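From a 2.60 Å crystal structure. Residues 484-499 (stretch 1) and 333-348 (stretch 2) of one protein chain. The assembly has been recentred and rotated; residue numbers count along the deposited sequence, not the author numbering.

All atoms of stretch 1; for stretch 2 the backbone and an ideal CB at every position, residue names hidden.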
# COMPACT_ATOMS: atom_id res chain seq x y z
N ALA A 484 -12.54 -22.19 -13.70
CA ALA A 484 -13.02 -23.13 -14.70
C ALA A 484 -13.49 -22.43 -15.98
O ALA A 484 -13.72 -23.09 -16.99
CB ALA A 484 -14.14 -23.97 -14.13
N GLY A 485 -13.61 -21.10 -15.95
CA GLY A 485 -14.10 -20.33 -17.08
C GLY A 485 -15.61 -20.41 -17.21
O GLY A 485 -16.17 -20.10 -18.26
N ASP A 486 -16.27 -20.83 -16.13
CA ASP A 486 -17.71 -21.09 -16.12
C ASP A 486 -18.44 -19.86 -15.63
O ASP A 486 -18.98 -19.83 -14.52
CB ASP A 486 -18.03 -22.31 -15.24
CG ASP A 486 -19.45 -22.83 -15.43
OD1 ASP A 486 -20.29 -22.13 -16.04
OD2 ASP A 486 -19.74 -23.95 -14.96
N PHE A 487 -18.44 -18.83 -16.47
CA PHE A 487 -19.13 -17.59 -16.16
C PHE A 487 -19.26 -16.74 -17.42
O PHE A 487 -18.50 -16.89 -18.37
CB PHE A 487 -18.40 -16.82 -15.05
CG PHE A 487 -17.02 -16.37 -15.44
CD1 PHE A 487 -15.93 -17.22 -15.29
CD2 PHE A 487 -16.80 -15.11 -15.97
CE1 PHE A 487 -14.66 -16.81 -15.66
CE2 PHE A 487 -15.53 -14.70 -16.34
CZ PHE A 487 -14.46 -15.55 -16.19
N ASP A 488 -20.23 -15.83 -17.39
CA ASP A 488 -20.39 -14.80 -18.40
C ASP A 488 -19.65 -13.54 -17.97
O ASP A 488 -18.89 -12.95 -18.74
CB ASP A 488 -21.87 -14.47 -18.60
CG ASP A 488 -22.71 -15.70 -18.88
OD1 ASP A 488 -22.24 -16.57 -19.63
OD2 ASP A 488 -23.84 -15.80 -18.36
N ALA A 489 -19.88 -13.14 -16.72
CA ALA A 489 -19.25 -11.94 -16.17
C ALA A 489 -19.03 -12.05 -14.66
O ALA A 489 -19.88 -12.56 -13.92
CB ALA A 489 -20.09 -10.73 -16.50
N MET A 490 -17.87 -11.55 -14.22
CA MET A 490 -17.45 -11.56 -12.82
C MET A 490 -17.25 -10.13 -12.31
O MET A 490 -16.55 -9.33 -12.95
CB MET A 490 -16.10 -12.27 -12.69
CG MET A 490 -16.13 -13.77 -12.93
SD MET A 490 -16.82 -14.65 -11.53
CE MET A 490 -16.37 -16.33 -11.92
N VAL A 491 -17.84 -9.82 -11.16
CA VAL A 491 -17.57 -8.53 -10.51
C VAL A 491 -16.61 -8.71 -9.32
O VAL A 491 -16.66 -9.71 -8.59
CB VAL A 491 -18.84 -7.74 -10.08
CG1 VAL A 491 -20.00 -7.99 -11.04
CG2 VAL A 491 -19.25 -8.04 -8.64
N TRP A 492 -15.75 -7.72 -9.15
CA TRP A 492 -14.82 -7.66 -8.03
C TRP A 492 -14.47 -6.20 -7.82
O TRP A 492 -14.64 -5.38 -8.73
CB TRP A 492 -13.55 -8.44 -8.37
CG TRP A 492 -12.68 -8.78 -7.19
CD1 TRP A 492 -11.46 -8.23 -6.88
CD2 TRP A 492 -12.94 -9.76 -6.19
NE1 TRP A 492 -10.96 -8.81 -5.74
CE2 TRP A 492 -11.84 -9.75 -5.30
CE3 TRP A 492 -13.99 -10.65 -5.95
CZ2 TRP A 492 -11.78 -10.59 -4.19
CZ3 TRP A 492 -13.92 -11.48 -4.85
CH2 TRP A 492 -12.83 -11.44 -3.99
N ASN A 493 -13.99 -5.86 -6.62
CA ASN A 493 -13.49 -4.51 -6.37
C ASN A 493 -12.21 -4.31 -7.15
O ASN A 493 -11.75 -5.20 -7.86
CB ASN A 493 -13.26 -4.28 -4.88
CG ASN A 493 -12.17 -5.16 -4.31
OD1 ASN A 493 -11.03 -5.15 -4.77
ND2 ASN A 493 -12.53 -5.94 -3.29
N MET A 494 -11.63 -3.12 -7.02
CA MET A 494 -10.33 -2.87 -7.63
C MET A 494 -9.48 -2.05 -6.68
O MET A 494 -9.21 -0.88 -6.92
CB MET A 494 -10.52 -2.15 -8.96
CG MET A 494 -9.25 -2.04 -9.78
SD MET A 494 -9.29 -0.55 -10.79
CE MET A 494 -7.71 -0.69 -11.62
N ASP A 495 -9.06 -2.68 -5.59
CA ASP A 495 -8.16 -2.04 -4.62
C ASP A 495 -6.73 -2.01 -5.15
O ASP A 495 -6.47 -2.45 -6.27
CB ASP A 495 -8.25 -2.71 -3.25
CG ASP A 495 -8.07 -4.22 -3.31
OD1 ASP A 495 -7.71 -4.75 -4.39
OD2 ASP A 495 -8.30 -4.89 -2.28
N ARG A 496 -5.81 -1.46 -4.36
CA ARG A 496 -4.41 -1.35 -4.74
C ARG A 496 -4.26 -0.66 -6.08
O ARG A 496 -3.55 -1.15 -6.97
CB ARG A 496 -3.74 -2.73 -4.76
CG ARG A 496 -3.91 -3.49 -3.46
CD ARG A 496 -3.11 -4.78 -3.44
NE ARG A 496 -3.74 -5.80 -2.59
CZ ARG A 496 -4.68 -6.66 -3.00
NH1 ARG A 496 -5.13 -6.66 -4.25
NH2 ARG A 496 -5.18 -7.54 -2.13
N ALA A 497 -4.91 0.49 -6.21
CA ALA A 497 -4.88 1.28 -7.44
C ALA A 497 -4.15 2.61 -7.25
O ALA A 497 -4.49 3.61 -7.88
CB ALA A 497 -6.30 1.51 -7.93
N ALA A 498 -3.16 2.63 -6.36
CA ALA A 498 -2.25 3.77 -6.21
C ALA A 498 -0.87 3.36 -6.69
O ALA A 498 -0.33 3.93 -7.64
CB ALA A 498 -2.20 4.23 -4.77
N GLN A 499 -0.30 2.35 -6.03
CA GLN A 499 0.97 1.78 -6.43
C GLN A 499 0.73 0.35 -6.88
O GLN A 499 0.83 -0.59 -6.08
CB GLN A 499 1.97 1.84 -5.28
CG GLN A 499 3.35 1.30 -5.64
CD GLN A 499 3.86 1.87 -6.95
OE1 GLN A 499 3.65 1.29 -8.01
NE2 GLN A 499 4.51 3.02 -6.88
N UNK A 333 -9.51 5.70 0.30
CA UNK A 333 -8.93 4.37 0.07
C UNK A 333 -8.38 4.35 -1.34
O UNK A 333 -8.75 5.18 -2.17
CB UNK A 333 -9.96 3.26 0.28
N UNK A 334 -7.49 3.41 -1.61
CA UNK A 334 -6.79 3.36 -2.89
C UNK A 334 -7.42 2.34 -3.84
O UNK A 334 -6.71 1.52 -4.44
CB UNK A 334 -5.31 3.02 -2.67
N UNK A 335 -8.74 2.40 -3.98
CA UNK A 335 -9.41 1.53 -4.93
C UNK A 335 -9.96 2.30 -6.12
O UNK A 335 -10.67 3.29 -5.96
CB UNK A 335 -10.54 0.77 -4.24
N UNK A 336 -9.61 1.84 -7.32
CA UNK A 336 -10.09 2.45 -8.56
C UNK A 336 -11.58 2.24 -8.78
O UNK A 336 -12.19 2.94 -9.59
CB UNK A 336 -9.31 1.89 -9.75
N UNK A 337 -12.14 1.27 -8.08
CA UNK A 337 -13.57 1.06 -8.03
C UNK A 337 -13.91 0.22 -6.83
O UNK A 337 -13.14 -0.66 -6.44
CB UNK A 337 -14.08 0.40 -9.31
N UNK A 338 -15.07 0.48 -6.24
CA UNK A 338 -15.57 -0.37 -5.17
C UNK A 338 -16.23 -1.63 -5.73
O UNK A 338 -16.37 -2.63 -5.02
CB UNK A 338 -16.56 0.40 -4.30
N UNK A 339 -16.64 -1.59 -7.00
CA UNK A 339 -17.33 -2.72 -7.62
C UNK A 339 -17.30 -2.64 -9.14
O UNK A 339 -18.13 -1.96 -9.74
CB UNK A 339 -18.78 -2.78 -7.13
N UNK A 340 -16.34 -3.33 -9.75
CA UNK A 340 -16.19 -3.36 -11.21
C UNK A 340 -16.56 -4.72 -11.78
O UNK A 340 -16.79 -5.68 -11.04
CB UNK A 340 -14.76 -3.01 -11.61
N UNK A 341 -16.62 -4.80 -13.11
CA UNK A 341 -16.98 -6.03 -13.82
C UNK A 341 -16.07 -6.26 -15.01
O UNK A 341 -15.60 -5.32 -15.66
CB UNK A 341 -18.44 -5.98 -14.28
N UNK A 342 -15.80 -7.53 -15.29
CA UNK A 342 -15.17 -7.92 -16.54
C UNK A 342 -16.03 -9.01 -17.16
O UNK A 342 -16.62 -9.84 -16.46
CB UNK A 342 -13.73 -8.39 -16.32
N UNK A 343 -16.16 -8.97 -18.48
CA UNK A 343 -16.89 -9.99 -19.21
C UNK A 343 -15.93 -11.13 -19.53
O UNK A 343 -14.71 -10.94 -19.54
CB UNK A 343 -17.52 -9.42 -20.48
N UNK A 344 -16.47 -12.31 -19.80
CA UNK A 344 -15.64 -13.46 -20.10
C UNK A 344 -15.19 -13.41 -21.56
O UNK A 344 -15.91 -13.81 -22.46
CB UNK A 344 -16.39 -14.76 -19.81
N UNK A 345 -13.98 -12.91 -21.79
CA UNK A 345 -13.47 -12.70 -23.15
C UNK A 345 -12.87 -13.97 -23.75
O UNK A 345 -12.38 -13.96 -24.89
CB UNK A 345 -12.42 -11.59 -23.15
N UNK A 346 -12.88 -15.05 -22.98
CA UNK A 346 -12.62 -16.39 -23.49
C UNK A 346 -13.87 -17.27 -23.37
O UNK A 346 -13.76 -18.49 -23.29
CB UNK A 346 -11.45 -17.03 -22.74
N UNK A 347 -15.05 -16.66 -23.40
CA UNK A 347 -16.31 -17.38 -23.24
C UNK A 347 -16.43 -18.59 -24.16
O UNK A 347 -16.09 -18.50 -25.34
CB UNK A 347 -17.48 -16.43 -23.49
N UNK A 348 -16.94 -19.69 -23.63
CA UNK A 348 -17.04 -20.93 -24.39
C UNK A 348 -18.02 -20.81 -25.56
O UNK A 348 -17.74 -21.25 -26.67
CB UNK A 348 -17.47 -22.07 -23.47

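Position 333 has nothing of stretch 1 within reach of its CB, so the contact sets no rule; it is A333. At 334 the CB points toward stretch 1 and stands 3.9 Å from A498 CB, while the carbonyl 334 O accepts a hydrogen bond from A497 N at 2.7 Å. A small apolar group suits so close a methyl, and A334 supplies one.

Position 335 points sideways, its ideal CB 3.4 Å from M494 O. Many residues could send their ends outward; N335 does, its amide bonded elsewhere in the structure.

Position 336 is the strictest. Its ideal CB would lie 2.6 Å from M494 SD, a clash, and 3.5 Å from A497 CB, so glycine fits although phi is an ordinary -68°. G336 brings its N within 2.8 Å of M494 O, a hydrogen bond.

At 337 the ideal CB meets M494 CB at 4.4 Å, which asks for something modest. S337 turns its OG back to accept from the backbone N of 339 at 2.8 Å. Positions 338 and 339 form a corner and point away; they are A338 and S339.

From 340 the pairing is antiparallel. The CB of 340 lies on the same sheet face as W492, and N493 O offers an acceptor nearby, so a long donor would suit, as might an apolar chain along M494. R340 takes the first course: NE bonds N493 O at 2.9 Å, NH2 adds a weak bond to N493 O at 3.5 Å, and W492 CB lies over one face of the guanidinium.

Position 341 shares the opposite face with A489 and V491, its ideal CB 4.1 Å from V491 CG1. A branched or longer apolar residue would suit; I341 sets CD1 3.6 Å from A489 CB. Position 342 looks toward the M490 side with no demanding partner; S342 N donates to M490 O at 3.0 Å. At 343, A489 CB leaves room for an apolar chain, and L343 CD2 reaches it at 3.9 Å.

Position 344 points toward stretch 1, where F487 O and D488 O crowd its CB; a short donor is wanted. N344 ND2 donates to F487 O at 2.6 Å, and N344 CG lies over one face of the F487 ring.

Positions 345 and 346, Y345 and A346, lie within a type I turn beyond reach. At 347 the CB is sideways, but the D488 carboxylate invites a donor of some length: H347 NE2 bonds D488 OD1 at 2.6 Å. Finally, 348 asks little; S348 N meets G485 O through a water.

Stretch 2 333-348: AANGSASRISLNYAHS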
# COMPACT_ATOMS: atom_id res chain seq x y z
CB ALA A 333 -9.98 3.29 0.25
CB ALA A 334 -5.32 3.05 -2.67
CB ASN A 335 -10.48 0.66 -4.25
CG ASN A 335 -11.46 1.46 -3.43
OD1 ASN A 335 -11.79 2.60 -3.76
ND2 ASN A 335 -11.96 0.85 -2.36
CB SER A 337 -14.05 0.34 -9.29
OG SER A 337 -15.34 -0.19 -9.07
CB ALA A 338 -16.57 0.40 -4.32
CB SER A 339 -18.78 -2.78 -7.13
OG SER A 339 -19.42 -3.97 -7.57
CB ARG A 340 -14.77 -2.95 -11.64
CG ARG A 340 -13.61 -3.66 -10.94
CD ARG A 340 -13.30 -5.07 -11.46
NE ARG A 340 -12.15 -5.63 -10.75
CZ ARG A 340 -11.36 -6.61 -11.20
NH1 ARG A 340 -11.58 -7.19 -12.37
NH2 ARG A 340 -10.34 -7.00 -10.45
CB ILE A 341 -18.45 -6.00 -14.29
CG1 ILE A 341 -18.91 -7.40 -14.73
CG2 ILE A 341 -18.66 -5.00 -15.43
CD1 ILE A 341 -20.40 -7.47 -15.04
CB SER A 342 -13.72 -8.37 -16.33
OG SER A 342 -13.58 -9.18 -15.18
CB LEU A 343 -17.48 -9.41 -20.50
CG LEU A 343 -18.32 -8.15 -20.34
CD1 LEU A 343 -18.56 -7.52 -21.70
CD2 LEU A 343 -19.64 -8.44 -19.64
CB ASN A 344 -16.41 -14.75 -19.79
CG ASN A 344 -15.53 -15.99 -19.85
OD1 ASN A 344 -14.41 -15.95 -20.37
ND2 ASN A 344 -16.04 -17.10 -19.33
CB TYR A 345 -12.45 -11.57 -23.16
CG TYR A 345 -12.96 -10.36 -22.42
CD1 TYR A 345 -14.05 -9.65 -22.88
CD2 TYR A 345 -12.37 -9.95 -21.23
CE1 TYR A 345 -14.54 -8.55 -22.20
CE2 TYR A 345 -12.84 -8.85 -20.54
CZ TYR A 345 -13.93 -8.16 -21.02
OH TYR A 345 -14.40 -7.07 -20.34
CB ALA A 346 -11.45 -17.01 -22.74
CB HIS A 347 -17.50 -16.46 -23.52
CG HIS A 347 -18.73 -16.83 -22.76
ND1 HIS A 347 -19.43 -17.99 -22.99
CD2 HIS A 347 -19.38 -16.20 -21.75
CE1 HIS A 347 -20.46 -18.06 -22.17
NE2 HIS A 347 -20.45 -16.98 -21.40
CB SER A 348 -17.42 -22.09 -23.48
OG SER A 348 -16.37 -22.34 -22.56
O HOH W 1 -17.80 -19.89 -20.77
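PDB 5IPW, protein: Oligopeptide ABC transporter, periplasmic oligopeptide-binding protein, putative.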